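Local atomic coordinates of enterobactin synthetase component F-related protein (Vibrio cholerae serotype O1, PDB entry 4OXI), a protein that binds glycyl-adenosine-5'-phosphate as an adenylation domain and probably activates glycine with ATP for a lipopolysaccharide modification pathway that confers antimicrobial peptide resistance. Residues L69-Q73 with K74-Y78. Sequence-based numbering, arbitrary orientation.
Sequences LWVKQ and KTYTY
Tyr76 lies diagonally across the hairpin from Val71, on the face it shares with Leu69 and Lys74. Its CB stands 4.1 Å from Leu69 O. With CG anti to its own carbonyl carbon (chi1 -55°), the ring is carried along the hairpin toward the turn: CD2 has Leu69 O at 3.8 Å, near the ring plane, and Leu69 CD2 as a looser apolar neighbour, while CE2 reaches Val71 CG1 at 3.8 Å, a methyl that meets the ring obliquely. At the tip, OH lies 3.2 Å from a water in the ring plane; the same water donates to Val71 O at 2.6 Å. Tyrosine suits this place because its flank is apolar and its end polar. Leu69 and Tyr76 pack on Met81 of helix 78-95 and Leu108 of helix 108-119, Val71 on Val285.

On the other face the indole of Trp70, with CG anti to the backbone N (chi1 180°), turns its CD1 edge to the small, hydroxyl-bearing Thr75 and lays one face against the turn, with Gln73 N 3.3 Å above its plane toward the rim; Tyr284 and His301 also meet this ring.

This non-hydrogen-bonded pair separates two hydrogen-bonded ones, Leu69 with Tyr76 and Val71 with Lys74. Val71 N points almost straight at Lys74 O, whereas Lys74 N reaches Val71 O from well above the carbonyl plane. Lys72 and Gln73, polar and exposed, take the positive phi angles of a tight type I' turn, whose twist suits a hairpin; the extended Lys72 chain leads away, and its NZ forms a salt bridge with Asp107. Strand 74-77 edges a mixed sheet, and 67-71 joins it to strand 282-285. Val71 O, gripped by both Lys74 N and the water, couples the closing of the turn to the tyrosine hydroxyl.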
loop_
_atom_site.group_PDB
_atom_site.type_symbol
_atom_site.label_atom_id
_atom_site.label_comp_id
_atom_site.label_asym_id
_atom_site.label_seq_id
_atom_site.Cartn_x
_atom_site.Cartn_y
_atom_site.Cartn_z
ATOM N N LEU A 69 -18.943 6.657 -1.316
ATOM C CA LEU A 69 -17.689 7.380 -1.437
ATOM C C LEU A 69 -17.878 8.862 -1.134
ATOM O O LEU A 69 -18.790 9.512 -1.676
ATOM C CB LEU A 69 -17.153 7.235 -2.872
ATOM C CG LEU A 69 -15.795 7.886 -3.177
ATOM C CD1 LEU A 69 -14.665 7.165 -2.455
ATOM C CD2 LEU A 69 -15.514 7.914 -4.683
ATOM N N TRP A 70 -17.021 9.407 -0.277
ATOM C CA TRP A 70 -16.931 10.863 -0.147
ATOM C C TRP A 70 -15.541 11.293 -0.618
ATOM O O TRP A 70 -14.539 10.732 -0.170
ATOM C CB TRP A 70 -17.143 11.300 1.300
ATOM C CG TRP A 70 -17.051 12.804 1.508
ATOM C CD1 TRP A 70 -18.093 13.699 1.520
ATOM C CD2 TRP A 70 -15.859 13.576 1.729
ATOM N NE1 TRP A 70 -17.619 14.975 1.738
ATOM C CE2 TRP A 70 -16.254 14.931 1.866
ATOM C CE3 TRP A 70 -14.497 13.257 1.830
ATOM C CZ2 TRP A 70 -15.333 15.966 2.090
ATOM C CZ3 TRP A 70 -13.582 14.278 2.052
ATOM C CH2 TRP A 70 -14.003 15.622 2.181
ATOM N N VAL A 71 -15.486 12.272 -1.523
ATOM C CA VAL A 71 -14.208 12.793 -2.020
ATOM C C VAL A 71 -14.352 14.249 -2.498
ATOM O O VAL A 71 -15.232 14.571 -3.310
ATOM C CB VAL A 71 -13.607 11.884 -3.143
ATOM C CG1 VAL A 71 -14.547 11.789 -4.356
ATOM C CG2 VAL A 71 -12.222 12.390 -3.586
ATOM N N LYS A 72 -13.490 15.125 -1.990
ATOM C CA LYS A 72 -13.534 16.550 -2.374
ATOM C C LYS A 72 -14.937 17.133 -2.302
ATOM O O LYS A 72 -15.474 17.590 -3.313
ATOM C CB LYS A 72 -12.993 16.752 -3.800
ATOM C CG LYS A 72 -11.508 16.385 -3.966
ATOM C CD LYS A 72 -11.093 16.549 -5.429
ATOM C CE LYS A 72 -9.675 16.102 -5.637
ATOM N NZ LYS A 72 -9.322 16.191 -7.077
ATOM N N GLN A 73 -15.544 17.055 -1.123
ATOM C CA GLN A 73 -16.824 17.697 -0.854
ATOM C C GLN A 73 -18.013 17.117 -1.652
ATOM O O GLN A 73 -19.105 17.699 -1.653
ATOM C CB GLN A 73 -16.703 19.213 -1.065
ATOM C CG GLN A 73 -17.701 20.010 -0.268
ATOM C CD GLN A 73 -17.306 21.462 -0.148
ATOM O OE1 GLN A 73 -17.173 21.986 0.960
ATOM N NE2 GLN A 73 -17.124 22.127 -1.289
ATOM N N LYS A 74 -17.818 15.974 -2.318
ATOM C CA LYS A 74 -18.944 15.316 -2.990
ATOM C C LYS A 74 -19.168 13.889 -2.522
ATOM O O LYS A 74 -18.225 13.156 -2.233
ATOM C CB LYS A 74 -18.769 15.324 -4.508
ATOM C CG LYS A 74 -18.829 16.695 -5.135
ATOM C CD LYS A 74 -18.997 16.580 -6.641
ATOM C CE LYS A 74 -19.221 17.948 -7.264
ATOM N NZ LYS A 74 -18.171 18.915 -6.840
ATOM N N THR A 75 -20.430 13.487 -2.469
ATOM C CA THR A 75 -20.771 12.140 -2.036
ATOM C C THR A 75 -21.405 11.367 -3.189
ATOM O O THR A 75 -22.180 11.931 -3.956
ATOM C CB THR A 75 -21.730 12.211 -0.852
ATOM O OG1 THR A 75 -21.159 13.079 0.136
ATOM C CG2 THR A 75 -21.957 10.839 -0.252
ATOM N N TYR A 76 -21.059 10.085 -3.320
ATOM C CA TYR A 76 -21.584 9.248 -4.398
ATOM C C TYR A 76 -22.163 7.988 -3.790
ATOM O O TYR A 76 -21.511 7.333 -2.958
ATOM C CB TYR A 76 -20.476 8.885 -5.412
ATOM C CG TYR A 76 -19.767 10.093 -5.995
ATOM C CD1 TYR A 76 -20.180 10.657 -7.199
ATOM C CD2 TYR A 76 -18.712 10.684 -5.328
ATOM C CE1 TYR A 76 -19.548 11.775 -7.725
ATOM C CE2 TYR A 76 -18.073 11.800 -5.847
ATOM C CZ TYR A 76 -18.489 12.336 -7.044
ATOM O OH TYR A 76 -17.848 13.445 -7.558
ATOM N N THR A 77 -23.390 7.650 -4.185
ATOM C CA THR A 77 -24.032 6.432 -3.677
ATOM C C THR A 77 -23.455 5.167 -4.323
ATOM O O THR A 77 -22.737 5.246 -5.328
ATOM C CB THR A 77 -25.529 6.440 -3.970
ATOM O OG1 THR A 77 -25.703 6.468 -5.380
ATOM C CG2 THR A 77 -26.219 7.675 -3.349
ATOM N N TYR A 78 -23.778 4.006 -3.760
ATOM C CA TYR A 78 -23.371 2.736 -4.354
ATOM C C TYR A 78 -23.870 2.625 -5.790
ATOM O O TYR A 78 -23.165 2.117 -6.663
ATOM C CB TYR A 78 -23.820 1.543 -3.488
ATOM C CG TYR A 78 -22.794 1.262 -2.426
ATOM C CD1 TYR A 78 -22.858 1.879 -1.178
ATOM C CD2 TYR A 78 -21.717 0.431 -2.692
ATOM C CE1 TYR A 78 -21.875 1.651 -0.217
ATOM C CE2 TYR A 78 -20.745 0.201 -1.752
ATOM C CZ TYR A 78 -20.817 0.815 -0.530
ATOM O OH TYR A 78 -19.820 0.563 0.375
HETATM O O HOH W 1 -15.322 14.619 -5.922
#